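Local coordinates for amidohydrolase 3 domain-containing protein (Pyrococcus furiosus, PDB 3ICJ) that probably hydrolyses carbon-nitrogen bonds other than peptide bonds, as a zinc-binding member of the amidohydrolase family whose natural substrate is not established, at residues M94-D99 with G235-G240; D219-I224 with L252-R257; S226-L231 with G259-N264; M242-K247 with A267-E272; M263-Y268 with R288-W293. All coordinates share one frame; numbering follows the deposited sequence. Where two conformers were deposited one is given.

Contact 1: M94-D99 with G235-G240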
# COMPACT_ATOMS: atom_id res chain seq x y z
N MET A 94 10.17 5.73 -19.02
CA MET A 94 8.70 5.62 -18.80
C MET A 94 8.30 6.40 -17.53
O MET A 94 9.16 6.66 -16.67
CB MET A 94 8.28 4.13 -18.71
CG MET A 94 8.72 3.34 -17.44
SD MET A 94 7.94 1.68 -17.24
CE MET A 94 6.43 2.14 -16.39
N PRO A 95 7.00 6.78 -17.40
CA PRO A 95 6.56 7.39 -16.14
C PRO A 95 6.87 6.44 -14.99
O PRO A 95 6.75 5.21 -15.14
CB PRO A 95 5.04 7.54 -16.33
CG PRO A 95 4.84 7.54 -17.83
CD PRO A 95 5.86 6.57 -18.33
N ALA A 96 7.32 7.00 -13.86
CA ALA A 96 7.61 6.21 -12.69
C ALA A 96 6.33 5.55 -12.15
O ALA A 96 5.21 6.04 -12.40
CB ALA A 96 8.30 7.04 -11.61
N PHE A 97 6.50 4.43 -11.47
CA PHE A 97 5.38 3.73 -10.87
C PHE A 97 4.74 4.57 -9.78
O PHE A 97 5.41 5.37 -9.13
CB PHE A 97 5.81 2.37 -10.33
CG PHE A 97 6.17 1.38 -11.41
CD1 PHE A 97 5.19 0.80 -12.19
CD2 PHE A 97 7.51 1.06 -11.65
CE1 PHE A 97 5.52 -0.09 -13.22
CE2 PHE A 97 7.85 0.14 -12.67
CZ PHE A 97 6.85 -0.43 -13.46
N PHE A 98 3.45 4.37 -9.61
CA PHE A 98 2.66 5.07 -8.61
C PHE A 98 1.90 3.94 -7.93
O PHE A 98 1.01 3.34 -8.54
CB PHE A 98 1.70 6.04 -9.33
CG PHE A 98 0.99 7.04 -8.41
CD1 PHE A 98 0.87 8.37 -8.81
CD2 PHE A 98 0.47 6.67 -7.17
CE1 PHE A 98 0.22 9.31 -7.99
CE2 PHE A 98 -0.18 7.61 -6.34
CZ PHE A 98 -0.30 8.93 -6.76
N ASP A 99 2.29 3.62 -6.69
CA ASP A 99 1.60 2.62 -5.89
C ASP A 99 0.45 3.29 -5.12
O ASP A 99 0.68 4.05 -4.18
CB ASP A 99 2.60 1.93 -4.93
CG ASP A 99 2.04 0.67 -4.27
OD1 ASP A 99 0.89 0.68 -3.81
OD2 ASP A 99 2.76 -0.34 -4.17
N GLY A 235 11.75 1.86 -8.53
CA GLY A 235 11.14 2.75 -9.51
C GLY A 235 9.78 3.35 -9.15
O GLY A 235 9.08 3.84 -10.03
N VAL A 236 9.42 3.31 -7.87
CA VAL A 236 8.16 3.87 -7.38
C VAL A 236 8.45 5.25 -6.79
O VAL A 236 9.22 5.39 -5.81
CB VAL A 236 7.48 2.95 -6.29
CG1 VAL A 236 6.16 3.56 -5.79
CG2 VAL A 236 7.27 1.54 -6.82
N HIS A 237 7.86 6.28 -7.38
CA HIS A 237 8.13 7.67 -6.96
C HIS A 237 6.95 8.36 -6.27
O HIS A 237 7.09 9.49 -5.83
CB HIS A 237 8.55 8.53 -8.16
CG HIS A 237 9.88 8.18 -8.75
ND1 HIS A 237 10.57 9.06 -9.55
CD2 HIS A 237 10.62 7.05 -8.71
CE1 HIS A 237 11.70 8.50 -9.96
NE2 HIS A 237 11.74 7.27 -9.47
N SER A 238 5.79 7.70 -6.25
CA SER A 238 4.58 8.27 -5.62
C SER A 238 3.77 7.15 -4.98
O SER A 238 3.73 6.03 -5.51
CB SER A 238 3.69 9.02 -6.64
OG SER A 238 4.44 9.78 -7.58
N VAL A 239 3.15 7.43 -3.83
CA VAL A 239 2.41 6.43 -3.07
C VAL A 239 1.13 7.01 -2.48
O VAL A 239 1.07 8.19 -2.13
CB VAL A 239 3.23 5.77 -1.91
CG1 VAL A 239 4.40 4.94 -2.46
CG2 VAL A 239 3.74 6.81 -0.91
N GLY A 240 0.09 6.19 -2.42
CA GLY A 240 -1.03 6.50 -1.55
C GLY A 240 -0.68 5.84 -0.24
O GLY A 240 -0.59 4.60 -0.17
O HOH W 1 5.14 8.27 -9.63

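Contact 2: D219-I224 with L252-R257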
# COMPACT_ATOMS: atom_id res chain seq x y z
N ASP A 219 11.37 6.95 15.61
CA ASP A 219 11.24 5.58 15.07
C ASP A 219 10.43 5.60 13.77
O ASP A 219 10.82 4.97 12.78
CB ASP A 219 10.53 4.64 16.04
CG ASP A 219 11.30 4.38 17.31
OD1 ASP A 219 12.55 4.36 17.31
OD2 ASP A 219 10.62 4.15 18.34
N TYR A 220 9.32 6.35 13.75
CA TYR A 220 8.49 6.43 12.54
C TYR A 220 9.18 7.11 11.36
O TYR A 220 9.01 6.65 10.23
CB TYR A 220 7.14 7.10 12.78
CG TYR A 220 6.10 6.15 13.30
CD1 TYR A 220 6.01 5.87 14.66
CD2 TYR A 220 5.21 5.52 12.44
CE1 TYR A 220 5.05 4.99 15.16
CE2 TYR A 220 4.22 4.64 12.93
CZ TYR A 220 4.16 4.38 14.29
OH TYR A 220 3.21 3.51 14.80
N LYS A 221 9.98 8.14 11.64
CA LYS A 221 10.77 8.82 10.59
C LYS A 221 11.72 7.84 9.93
O LYS A 221 11.86 7.82 8.71
CB LYS A 221 11.57 9.98 11.18
CG LYS A 221 10.74 11.21 11.56
CD LYS A 221 11.62 12.26 12.22
CE LYS A 221 12.47 12.98 11.17
NZ LYS A 221 13.53 13.82 11.80
N HIS A 222 12.37 7.04 10.76
CA HIS A 222 13.31 6.02 10.31
C HIS A 222 12.62 4.94 9.45
O HIS A 222 13.11 4.61 8.37
CB HIS A 222 14.02 5.40 11.51
CG HIS A 222 15.23 4.61 11.13
ND1 HIS A 222 15.16 3.31 10.69
CD2 HIS A 222 16.54 4.95 11.09
CE1 HIS A 222 16.38 2.87 10.42
NE2 HIS A 222 17.23 3.85 10.65
N TYR A 223 11.49 4.43 9.92
CA TYR A 223 10.68 3.46 9.14
C TYR A 223 10.28 4.01 7.78
O TYR A 223 10.43 3.34 6.76
CB TYR A 223 9.42 3.03 9.92
CG TYR A 223 9.75 2.23 11.19
CD1 TYR A 223 10.86 1.38 11.21
CD2 TYR A 223 8.97 2.32 12.34
CE1 TYR A 223 11.18 0.64 12.34
CE2 TYR A 223 9.29 1.58 13.48
CZ TYR A 223 10.40 0.75 13.47
OH TYR A 223 10.73 0.01 14.57
N ILE A 224 9.78 5.24 7.78
CA ILE A 224 9.33 5.87 6.57
C ILE A 224 10.50 6.07 5.61
O ILE A 224 10.37 5.80 4.41
CB ILE A 224 8.57 7.20 6.85
CG1 ILE A 224 7.24 6.87 7.54
CG2 ILE A 224 8.35 7.98 5.56
CD1 ILE A 224 6.60 8.07 8.27
N LEU A 252 5.86 12.49 9.14
CA LEU A 252 5.78 13.00 7.77
C LEU A 252 5.93 14.53 7.68
O LEU A 252 6.64 15.01 6.79
CB LEU A 252 4.46 12.57 7.09
CG LEU A 252 4.30 11.09 6.67
CD1 LEU A 252 2.88 10.83 6.25
CD2 LEU A 252 5.26 10.70 5.51
N PHE A 253 5.29 15.29 8.58
CA PHE A 253 5.46 16.77 8.62
C PHE A 253 6.93 17.09 8.87
O PHE A 253 7.49 18.01 8.26
CB PHE A 253 4.64 17.42 9.74
CG PHE A 253 3.16 17.57 9.44
CD1 PHE A 253 2.71 18.10 8.23
CD2 PHE A 253 2.22 17.27 10.41
CE1 PHE A 253 1.33 18.27 7.99
CE2 PHE A 253 0.86 17.44 10.17
CZ PHE A 253 0.41 17.94 8.96
N GLU A 254 7.55 16.35 9.78
CA GLU A 254 8.97 16.60 10.11
C GLU A 254 9.92 16.29 8.93
O GLU A 254 10.77 17.11 8.56
CB GLU A 254 9.38 15.85 11.37
CG GLU A 254 10.74 16.27 11.93
CD GLU A 254 10.96 15.84 13.37
OE1 GLU A 254 12.09 15.38 13.69
OE2 GLU A 254 10.03 15.97 14.19
N LEU A 255 9.74 15.12 8.31
CA LEU A 255 10.51 14.77 7.12
C LEU A 255 10.35 15.78 5.97
O LEU A 255 11.35 16.17 5.35
CB LEU A 255 10.18 13.33 6.64
CG LEU A 255 10.66 12.18 7.53
CD1 LEU A 255 9.96 10.84 7.16
CD2 LEU A 255 12.18 12.02 7.54
N GLU A 256 9.11 16.22 5.73
CA GLU A 256 8.78 17.26 4.74
C GLU A 256 9.54 18.57 4.97
O GLU A 256 10.28 19.00 4.08
CB GLU A 256 7.26 17.48 4.65
CG GLU A 256 6.79 18.82 4.02
CD GLU A 256 6.63 18.81 2.49
OE1 GLU A 256 6.77 17.75 1.83
OE2 GLU A 256 6.36 19.90 1.93
N ARG A 257 9.41 19.18 6.15
CA ARG A 257 10.16 20.42 6.43
C ARG A 257 11.69 20.24 6.53
O ARG A 257 12.43 21.17 6.27
CB ARG A 257 9.61 21.19 7.64
CG ARG A 257 9.85 20.52 8.99
CD ARG A 257 9.33 21.39 10.10
NE ARG A 257 9.55 20.80 11.42
CZ ARG A 257 8.65 20.09 12.11
NH1 ARG A 257 8.97 19.61 13.30
NH2 ARG A 257 7.44 19.86 11.62

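Contact 3: S226-L231 with G259-N264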
# COMPACT_ATOMS: atom_id res chain seq x y z
N SER A 226 13.34 4.26 5.49
CA SER A 226 13.70 2.92 4.97
C SER A 226 12.77 2.44 3.85
O SER A 226 13.26 1.90 2.85
CB SER A 226 13.73 1.85 6.08
OG SER A 226 14.58 2.23 7.14
N ALA A 227 11.45 2.58 4.04
CA ALA A 227 10.45 2.29 3.00
C ALA A 227 10.66 3.10 1.72
O ALA A 227 10.59 2.56 0.62
CB ALA A 227 9.03 2.53 3.52
N GLN A 228 10.92 4.40 1.90
CA GLN A 228 11.12 5.31 0.78
C GLN A 228 12.35 4.93 -0.05
O GLN A 228 12.27 4.88 -1.28
CB GLN A 228 11.21 6.75 1.29
CG GLN A 228 11.86 7.72 0.36
CD GLN A 228 11.81 9.13 0.94
OE1 GLN A 228 10.83 9.83 0.76
NE2 GLN A 228 12.87 9.53 1.65
N GLU A 229 13.46 4.62 0.61
CA GLU A 229 14.66 4.11 -0.08
C GLU A 229 14.41 2.82 -0.86
O GLU A 229 14.90 2.67 -1.97
CB GLU A 229 15.84 3.91 0.89
CG GLU A 229 16.46 5.21 1.36
CD GLU A 229 16.84 6.16 0.20
OE1 GLU A 229 17.56 5.74 -0.72
OE2 GLU A 229 16.43 7.34 0.22
N HIS A 230 13.61 1.93 -0.28
CA HIS A 230 13.29 0.65 -0.90
C HIS A 230 12.42 0.87 -2.13
O HIS A 230 12.72 0.34 -3.20
CB HIS A 230 12.61 -0.25 0.13
CG HIS A 230 12.15 -1.58 -0.40
ND1 HIS A 230 13.01 -2.62 -0.67
CD2 HIS A 230 10.90 -2.04 -0.67
CE1 HIS A 230 12.32 -3.66 -1.09
NE2 HIS A 230 11.04 -3.33 -1.11
N LEU A 231 11.39 1.71 -1.99
CA LEU A 231 10.44 1.99 -3.07
C LEU A 231 11.09 2.69 -4.27
O LEU A 231 10.82 2.33 -5.43
CB LEU A 231 9.25 2.80 -2.55
CG LEU A 231 8.30 1.96 -1.69
CD1 LEU A 231 7.39 2.88 -0.88
CD2 LEU A 231 7.48 0.97 -2.51
N GLY A 259 13.32 18.42 4.40
CA GLY A 259 13.76 18.15 3.03
C GLY A 259 14.14 16.69 2.82
O GLY A 259 14.90 16.36 1.91
N ARG A 260 13.61 15.82 3.66
CA ARG A 260 14.01 14.40 3.69
C ARG A 260 12.98 13.46 3.03
O ARG A 260 13.21 12.25 2.92
CB ARG A 260 14.31 13.98 5.13
CG ARG A 260 15.72 14.35 5.58
CD ARG A 260 15.90 14.33 7.10
NE ARG A 260 15.80 13.00 7.72
CZ ARG A 260 15.96 12.74 9.03
NH1 ARG A 260 15.84 11.50 9.48
NH2 ARG A 260 16.24 13.71 9.89
N LEU A 261 11.85 14.02 2.59
CA LEU A 261 10.95 13.27 1.72
C LEU A 261 11.44 13.37 0.29
O LEU A 261 11.69 14.48 -0.20
CB LEU A 261 9.51 13.79 1.79
CG LEU A 261 8.68 13.36 2.99
CD1 LEU A 261 7.24 13.84 2.84
CD2 LEU A 261 8.75 11.82 3.25
N LYS A 262 11.56 12.22 -0.37
CA LYS A 262 12.08 12.15 -1.74
C LYS A 262 11.09 11.51 -2.73
O LYS A 262 11.45 11.16 -3.86
CB LYS A 262 13.43 11.41 -1.76
CG LYS A 262 14.56 12.10 -0.97
CD LYS A 262 14.90 13.48 -1.55
CE LYS A 262 16.23 14.05 -1.03
NZ LYS A 262 16.21 14.28 0.44
N MET A 263 9.84 11.36 -2.31
CA MET A 263 8.81 10.75 -3.15
C MET A 263 7.52 11.47 -2.82
O MET A 263 7.42 12.10 -1.76
CB MET A 263 8.74 9.20 -2.94
CG MET A 263 8.07 8.63 -1.64
SD MET A 263 8.15 6.77 -1.41
CE MET A 263 7.89 6.28 -3.04
N ASN A 264 6.55 11.41 -3.73
CA ASN A 264 5.23 12.01 -3.52
C ASN A 264 4.37 11.15 -2.63
O ASN A 264 4.15 10.00 -2.92
CB ASN A 264 4.54 12.23 -4.85
CG ASN A 264 5.38 13.05 -5.78
OD1 ASN A 264 5.77 14.18 -5.45
ND2 ASN A 264 5.70 12.49 -6.96

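Contact 4: M242-K247 with A267-E272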
# COMPACT_ATOMS: atom_id res chain seq x y z
N MET A 242 -1.84 4.80 3.20
CA MET A 242 -3.14 4.56 3.85
C MET A 242 -2.96 4.40 5.34
O MET A 242 -1.91 3.95 5.77
CB MET A 242 -3.81 3.28 3.33
CG MET A 242 -4.27 3.29 1.87
SD MET A 242 -5.49 4.52 1.38
CE MET A 242 -4.28 5.37 0.39
N SER A 243 -4.00 4.74 6.11
CA SER A 243 -4.01 4.58 7.58
C SER A 243 -2.86 5.31 8.30
O SER A 243 -2.13 4.70 9.08
CB SER A 243 -4.04 3.10 7.98
OG SER A 243 -5.16 2.45 7.41
N VAL A 244 -2.68 6.59 7.99
CA VAL A 244 -1.66 7.39 8.66
C VAL A 244 -2.23 7.81 10.04
O VAL A 244 -3.23 8.55 10.11
CB VAL A 244 -1.26 8.65 7.80
CG1 VAL A 244 -0.19 9.47 8.50
CG2 VAL A 244 -0.80 8.26 6.39
N GLY A 245 -1.63 7.29 11.11
CA GLY A 245 -2.00 7.63 12.49
C GLY A 245 -1.25 8.85 13.01
O GLY A 245 -0.50 9.49 12.26
N GLU A 246 -1.43 9.16 14.29
CA GLU A 246 -0.86 10.35 14.93
C GLU A 246 0.65 10.47 14.74
O GLU A 246 1.12 11.50 14.25
CB GLU A 246 -1.19 10.42 16.43
CG GLU A 246 -2.67 10.53 16.77
CD GLU A 246 -3.13 11.96 17.11
OE1 GLU A 246 -2.28 12.87 17.22
OE2 GLU A 246 -4.36 12.15 17.29
N LYS A 247 1.40 9.44 15.14
CA LYS A 247 2.87 9.48 15.08
C LYS A 247 3.46 9.44 13.67
O LYS A 247 4.46 10.11 13.41
CB LYS A 247 3.50 8.41 15.99
CG LYS A 247 3.38 8.77 17.47
CD LYS A 247 3.89 7.67 18.39
CE LYS A 247 3.84 8.16 19.83
NZ LYS A 247 4.10 7.08 20.83
N ALA A 267 -1.21 11.25 1.76
CA ALA A 267 -1.51 10.66 3.06
C ALA A 267 -3.01 10.54 3.27
O ALA A 267 -3.74 11.53 3.12
CB ALA A 267 -0.86 11.49 4.19
N TYR A 268 -3.48 9.33 3.56
CA TYR A 268 -4.89 9.10 3.89
C TYR A 268 -4.93 8.77 5.37
O TYR A 268 -4.52 7.68 5.79
CB TYR A 268 -5.50 7.97 3.05
CG TYR A 268 -5.90 8.41 1.64
CD1 TYR A 268 -4.93 8.77 0.70
CD2 TYR A 268 -7.23 8.47 1.27
CE1 TYR A 268 -5.28 9.17 -0.58
CE2 TYR A 268 -7.61 8.89 -0.02
CZ TYR A 268 -6.62 9.23 -0.94
OH TYR A 268 -6.96 9.65 -2.20
N LEU A 269 -5.41 9.73 6.16
CA LEU A 269 -5.28 9.71 7.62
C LEU A 269 -6.29 8.79 8.28
O LEU A 269 -7.38 8.59 7.75
CB LEU A 269 -5.47 11.13 8.18
CG LEU A 269 -4.66 12.31 7.64
CD1 LEU A 269 -4.78 13.56 8.52
CD2 LEU A 269 -3.23 11.94 7.49
N SER A 270 -5.93 8.22 9.44
CA SER A 270 -6.94 7.58 10.28
C SER A 270 -7.94 8.64 10.79
O SER A 270 -7.56 9.81 11.02
CB SER A 270 -6.29 6.80 11.43
OG SER A 270 -6.03 7.63 12.54
N PRO A 271 -9.25 8.25 10.94
CA PRO A 271 -10.32 9.19 11.32
C PRO A 271 -10.18 9.84 12.70
O PRO A 271 -10.80 10.87 12.95
CB PRO A 271 -11.60 8.31 11.26
CG PRO A 271 -11.11 6.88 11.32
CD PRO A 271 -9.81 6.92 10.59
N GLU A 272 -9.38 9.24 13.58
CA GLU A 272 -9.01 9.83 14.88
C GLU A 272 -8.36 11.20 14.74
O GLU A 272 -8.46 12.01 15.63
CB GLU A 272 -8.04 8.93 15.64
CG GLU A 272 -8.69 7.68 16.24
CD GLU A 272 -8.78 6.54 15.24
OE1 GLU A 272 -7.91 6.46 14.33
OE2 GLU A 272 -9.73 5.73 15.36

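Contact 5: M263-Y268 with R288-W293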
# COMPACT_ATOMS: atom_id res chain seq x y z
N MET A 263 9.84 11.36 -2.31
CA MET A 263 8.81 10.75 -3.15
C MET A 263 7.52 11.47 -2.82
O MET A 263 7.42 12.10 -1.76
CB MET A 263 8.74 9.20 -2.94
CG MET A 263 8.07 8.63 -1.64
SD MET A 263 8.15 6.77 -1.41
CE MET A 263 7.89 6.28 -3.04
N ASN A 264 6.55 11.41 -3.73
CA ASN A 264 5.23 12.01 -3.52
C ASN A 264 4.37 11.15 -2.63
O ASN A 264 4.15 10.00 -2.92
CB ASN A 264 4.54 12.23 -4.85
CG ASN A 264 5.38 13.05 -5.78
OD1 ASN A 264 5.77 14.18 -5.45
ND2 ASN A 264 5.70 12.49 -6.96
N VAL A 265 3.93 11.70 -1.50
CA VAL A 265 3.26 10.91 -0.46
C VAL A 265 1.87 11.51 -0.30
O VAL A 265 1.72 12.65 0.12
CB VAL A 265 4.00 10.96 0.89
CG1 VAL A 265 3.19 10.24 1.99
CG2 VAL A 265 5.41 10.37 0.78
N PHE A 266 0.86 10.75 -0.71
CA PHE A 266 -0.52 11.21 -0.57
C PHE A 266 -1.11 10.51 0.66
O PHE A 266 -1.43 9.33 0.61
CB PHE A 266 -1.33 10.94 -1.85
CG PHE A 266 -0.83 11.70 -3.05
CD1 PHE A 266 -1.42 12.91 -3.43
CD2 PHE A 266 0.22 11.20 -3.81
CE1 PHE A 266 -0.96 13.63 -4.55
CE2 PHE A 266 0.72 11.91 -4.91
CZ PHE A 266 0.12 13.12 -5.29
N ALA A 267 -1.21 11.25 1.76
CA ALA A 267 -1.51 10.66 3.06
C ALA A 267 -3.01 10.54 3.27
O ALA A 267 -3.74 11.53 3.12
CB ALA A 267 -0.86 11.49 4.19
N TYR A 268 -3.48 9.33 3.56
CA TYR A 268 -4.89 9.10 3.89
C TYR A 268 -4.93 8.77 5.37
O TYR A 268 -4.52 7.68 5.79
CB TYR A 268 -5.50 7.97 3.05
CG TYR A 268 -5.90 8.41 1.64
CD1 TYR A 268 -4.93 8.77 0.70
CD2 TYR A 268 -7.23 8.47 1.27
CE1 TYR A 268 -5.28 9.17 -0.58
CE2 TYR A 268 -7.61 8.89 -0.02
CZ TYR A 268 -6.62 9.23 -0.94
OH TYR A 268 -6.96 9.65 -2.20
N ARG A 288 5.46 20.21 -0.94
CA ARG A 288 6.38 19.85 -2.04
C ARG A 288 6.37 18.34 -2.32
O ARG A 288 6.34 17.93 -3.47
CB ARG A 288 7.84 20.30 -1.78
CG ARG A 288 8.08 21.56 -0.93
CD ARG A 288 7.58 22.90 -1.51
NE ARG A 288 7.32 22.93 -2.95
CZ ARG A 288 6.12 23.20 -3.47
NH1 ARG A 288 5.10 23.47 -2.67
NH2 ARG A 288 5.94 23.21 -4.78
N ARG A 289 6.40 17.54 -1.25
CA ARG A 289 6.26 16.08 -1.36
C ARG A 289 5.04 15.50 -0.62
O ARG A 289 4.34 14.64 -1.17
CB ARG A 289 7.52 15.37 -0.89
CG ARG A 289 8.76 15.63 -1.81
CD ARG A 289 8.46 15.13 -3.24
NE ARG A 289 9.68 15.02 -4.01
CZ ARG A 289 9.80 14.40 -5.18
NH1 ARG A 289 8.75 13.84 -5.77
NH2 ARG A 289 11.00 14.36 -5.76
N LEU A 290 4.79 15.97 0.61
CA LEU A 290 3.68 15.50 1.44
C LEU A 290 2.39 16.18 1.03
O LEU A 290 2.35 17.41 0.92
CB LEU A 290 3.95 15.76 2.93
CG LEU A 290 2.83 15.46 3.94
CD1 LEU A 290 2.50 13.95 4.01
CD2 LEU A 290 3.18 16.00 5.34
N ARG A 291 1.37 15.37 0.78
CA ARG A 291 0.02 15.85 0.59
C ARG A 291 -0.87 15.29 1.71
O ARG A 291 -0.88 14.08 1.96
CB ARG A 291 -0.55 15.38 -0.74
CG ARG A 291 -0.09 16.13 -1.98
CD ARG A 291 1.28 15.70 -2.45
NE ARG A 291 1.48 15.99 -3.87
CZ ARG A 291 2.62 15.79 -4.52
NH1 ARG A 291 2.71 16.04 -5.83
NH2 ARG A 291 3.68 15.33 -3.87
N ILE A 292 -1.61 16.18 2.38
CA ILE A 292 -2.67 15.78 3.32
C ILE A 292 -3.88 15.62 2.41
O ILE A 292 -4.38 16.61 1.89
CB ILE A 292 -2.94 16.86 4.41
CG1 ILE A 292 -1.64 17.31 5.10
CG2 ILE A 292 -3.94 16.35 5.47
CD1 ILE A 292 -0.89 16.20 5.84
N TRP A 293 -4.32 14.38 2.16
CA TRP A 293 -5.21 14.13 1.00
C TRP A 293 -6.56 13.51 1.32
O TRP A 293 -7.55 13.74 0.61
CB TRP A 293 -4.49 13.22 0.01
CG TRP A 293 -4.59 13.61 -1.44
CD1 TRP A 293 -4.96 12.80 -2.48
CD2 TRP A 293 -4.28 14.89 -2.01
NE1 TRP A 293 -4.91 13.50 -3.66
CE2 TRP A 293 -4.48 14.78 -3.41
CE3 TRP A 293 -3.84 16.12 -1.49
CZ2 TRP A 293 -4.25 15.84 -4.29
CZ3 TRP A 293 -3.62 17.18 -2.37
CH2 TRP A 293 -3.81 17.03 -3.75

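Contact 1: M94-D99 with G235-G240
With CG anti to the backbone N (chi1 -169°), the ring of Phe98 swings across to Ser238, whose CB sits over the centre of one ring face, 3.6 Å from the centroid, in a CH-pi contact. Phe97 turns the other way: its CG is anti to the carbonyl carbon (chi1 -69°), which brings the ring edge to the carbonyl O of Gly235. Phe97 CB packs on Val236 CG2. Ala96 CB lies over a face of the His237 imidazole, 3.5 Å from CG, while ND1 of that ring bonds to Glu493. Between the backbones run four parallel-strand hydrogen bonds, from Phe97 N to Gly235 O, His237 N to Phe97 O, Asp99 N to Ser238 O and Gly240 N to Asp99 O, the last the shortest at 2.8 Å. One water donates to Phe97 O and lies 2.6 Å from Ser238 OG, a hydroxyl also bonded to Asn264. Asp99 bonds through OD2 to Thr433 and through OD1 to the backbone N of His101, a zinc ligand, consistent with a second-shell place at the metal site. Parallel pairing of this kind, with metal ligands at the C-terminal end of the strand, is characteristic of the amidohydrolase beta/alpha barrel.

Contact 2: D219-I224 with L252-R257
Lys221 and Ile224 of helix 217-233 meet Leu252, Glu254 and Leu255 of helix 246-257 where two helices of the beta/alpha barrel's outer layer cross, their short segments inclined at 65° with axes 9.8 Å apart. The apolar part centres on Ile224. Its CG2 meets Leu255 CD1 at 3.7 Å, and its CD1 reaches Leu252 CD2 at 4.0 Å, Ile224 and Leu252 crossing at about a right angle. Leu255 also runs past the lysine in the opposite direction, CD2 against the aliphatic CE. The ionic part lies beyond this. A bend at chi3 (76°) turns the end of Lys221 toward the extended Glu254, and NZ has a second carboxylate partner in Glu258. Arg257 joins the network by a long charge contact to the other oxygen of Glu254. A methionine in place of Lys221 would probably leave the carboxylates of Glu254 and Glu258 close together without their shared cation. Lys221 NZ approaches Glu254 OE1 to 2.8 Å, on the anti side and 29° out of the carboxylate plane.

Contact 3: S226-L231 with G259-N264
The turn that leads from helix 246-257 into strand 264-269 of the beta/alpha barrel is bound to helix 217-233 largely through one amide, that of Gln228, meeting the backbone of Arg260 and Lys262. The turn opens at Gly259, whose positive phi completes a Schellman motif at the helix end. Gln228 extends with CG anti to its own backbone N (chi1 160°) and uses both ends of its amide: NE2 donates to Arg260 O at 3.0 Å, with the acceptor in the amide plane, while OE1 accepts from Lys262 N. A leucine in place of Gln228 would probably leave Lys262 N and Arg260 O without their amide partner, and the turn less firmly tied to the helix. Deeper in, Met263 CE packs on Leu231 CB at 3.8 Å, the two side chains crossing at about a right angle, and Leu231 continues onto Val236 and Val239 of the barrel strand. The bond from Lys262 N to Gln228 OE1 is 2.7 Å long and almost straight (176°), yet its donor stands 50° out of the carbonyl plane.

Contact 4: M242-K247 with A267-E272
Val244 and Leu269 form the apolar centre on one side of the paired strands, CB of the valine lying 3.8 Å from CD2 of the leucine. Val244 CG1 is anti to the backbone N (chi1 -179°), which leaves CG2 beside that N and against Ala267 CB at 3.9 Å. Leu249 and Leu252 of helix 246-257 cover Val244. On the other side of the strands, Met242 and Tyr268 lie side by side and point the same way. The methionine is bent at chi2 and chi3, bringing CE to 3.5 Å from Tyr268 CD1, while SD approaches the ring obliquely, 4.5 Å from its centroid, in a Met-aromatic contact. The phenol oxygen of Tyr268 is bonded to Asp344, and Arg370 makes a cation-pi contact with the ring.

Between the two faces the backbones are joined. Val244 N donates to Tyr268 O along an almost straight bond (174°), and Ser270 N donates to Val244 O at 2.8 Å, standing above the carbonyl plane. Further out Glu246, whose helix begins after the N-cap Gly245, forms a salt bridge with Lys276. The strands thus close a beta-alpha-beta unit of the barrel. The thioether of Met242 puts an apolar group beside the zinc ligands His101 and His103, with Tyr268 packed behind it, and the charged Glu246 and Glu272 lie where the chains leave the strands.

Contact 5: M263-Y268 with R288-W293
Arg291 packs along Phe266 from its first carbon. CB lies 3.8 Å from Phe266 CD1, and CG stays near CE1 and CD1, above the ring plane, before a bend at chi2 (79°) carries CD over one face, a CH-pi contact 4.1 Å from the centroid. NE follows at 3.5 Å from Phe266 CE1, and one face of the guanidinium lies against Phe266 CZ, the planes 40° apart. At the tip, NH2 donates to Asn264 OD1 at 2.9 Å and also back to Arg289 O, which lies in the guanidinium plane. Arg289 NH1 reaches the same Asn264 oxygen at 3.0 Å from the opposite face of the amide, and has a salt bridge to Glu493. Asn264 ND2 also bonds to Glu493.

Phe266 in turn sends its edge to the face of Trp293, edge-to-face with the five-membered ring, centroids 4.8 Å apart and planes at 67°; the indole NE1 bonds to Thr478 O. Four backbone bonds join the parallel strands: Val265 N to Arg289 O, Arg291 N to Val265 O, Ala267 N to Arg291 O and Trp293 N to Ala267 O. On the other face Leu290 CD1 packs against Val265 and Ala267. One buried amide oxygen is therefore gripped by two arginines, and their positive charge, probably balanced in part by Glu493, is held at the start of these barrel strands, with Arg291 held against the Phe266 ring at an inclination.

Overall arrangement
Contacts 1, 4 and 5 are successive parallel pairings across one barrel sheet: strand 236-244 serves contacts 1 and 4, and strand 264-269 serves contacts 4 and 5. Contacts 2 and 3 bind helix 217-233, in the outer layer, to helix 246-257 and to the turn that follows it. Contacts 1, 2, 3 and 5 are mostly buried, contact 4 only partly; 2 and 3 have charged groups at their outer margins. Met263 and Asn264 are common to contacts 3 and 5. Backbone bonds dominate the sheet pairings, of which contact 5 alone adds an arginine-asparagine network; contact 2 combines apolar packing with an ion pair, and contact 3 relies on a side-chain amide. Contact 4 comes nearest the zinc site.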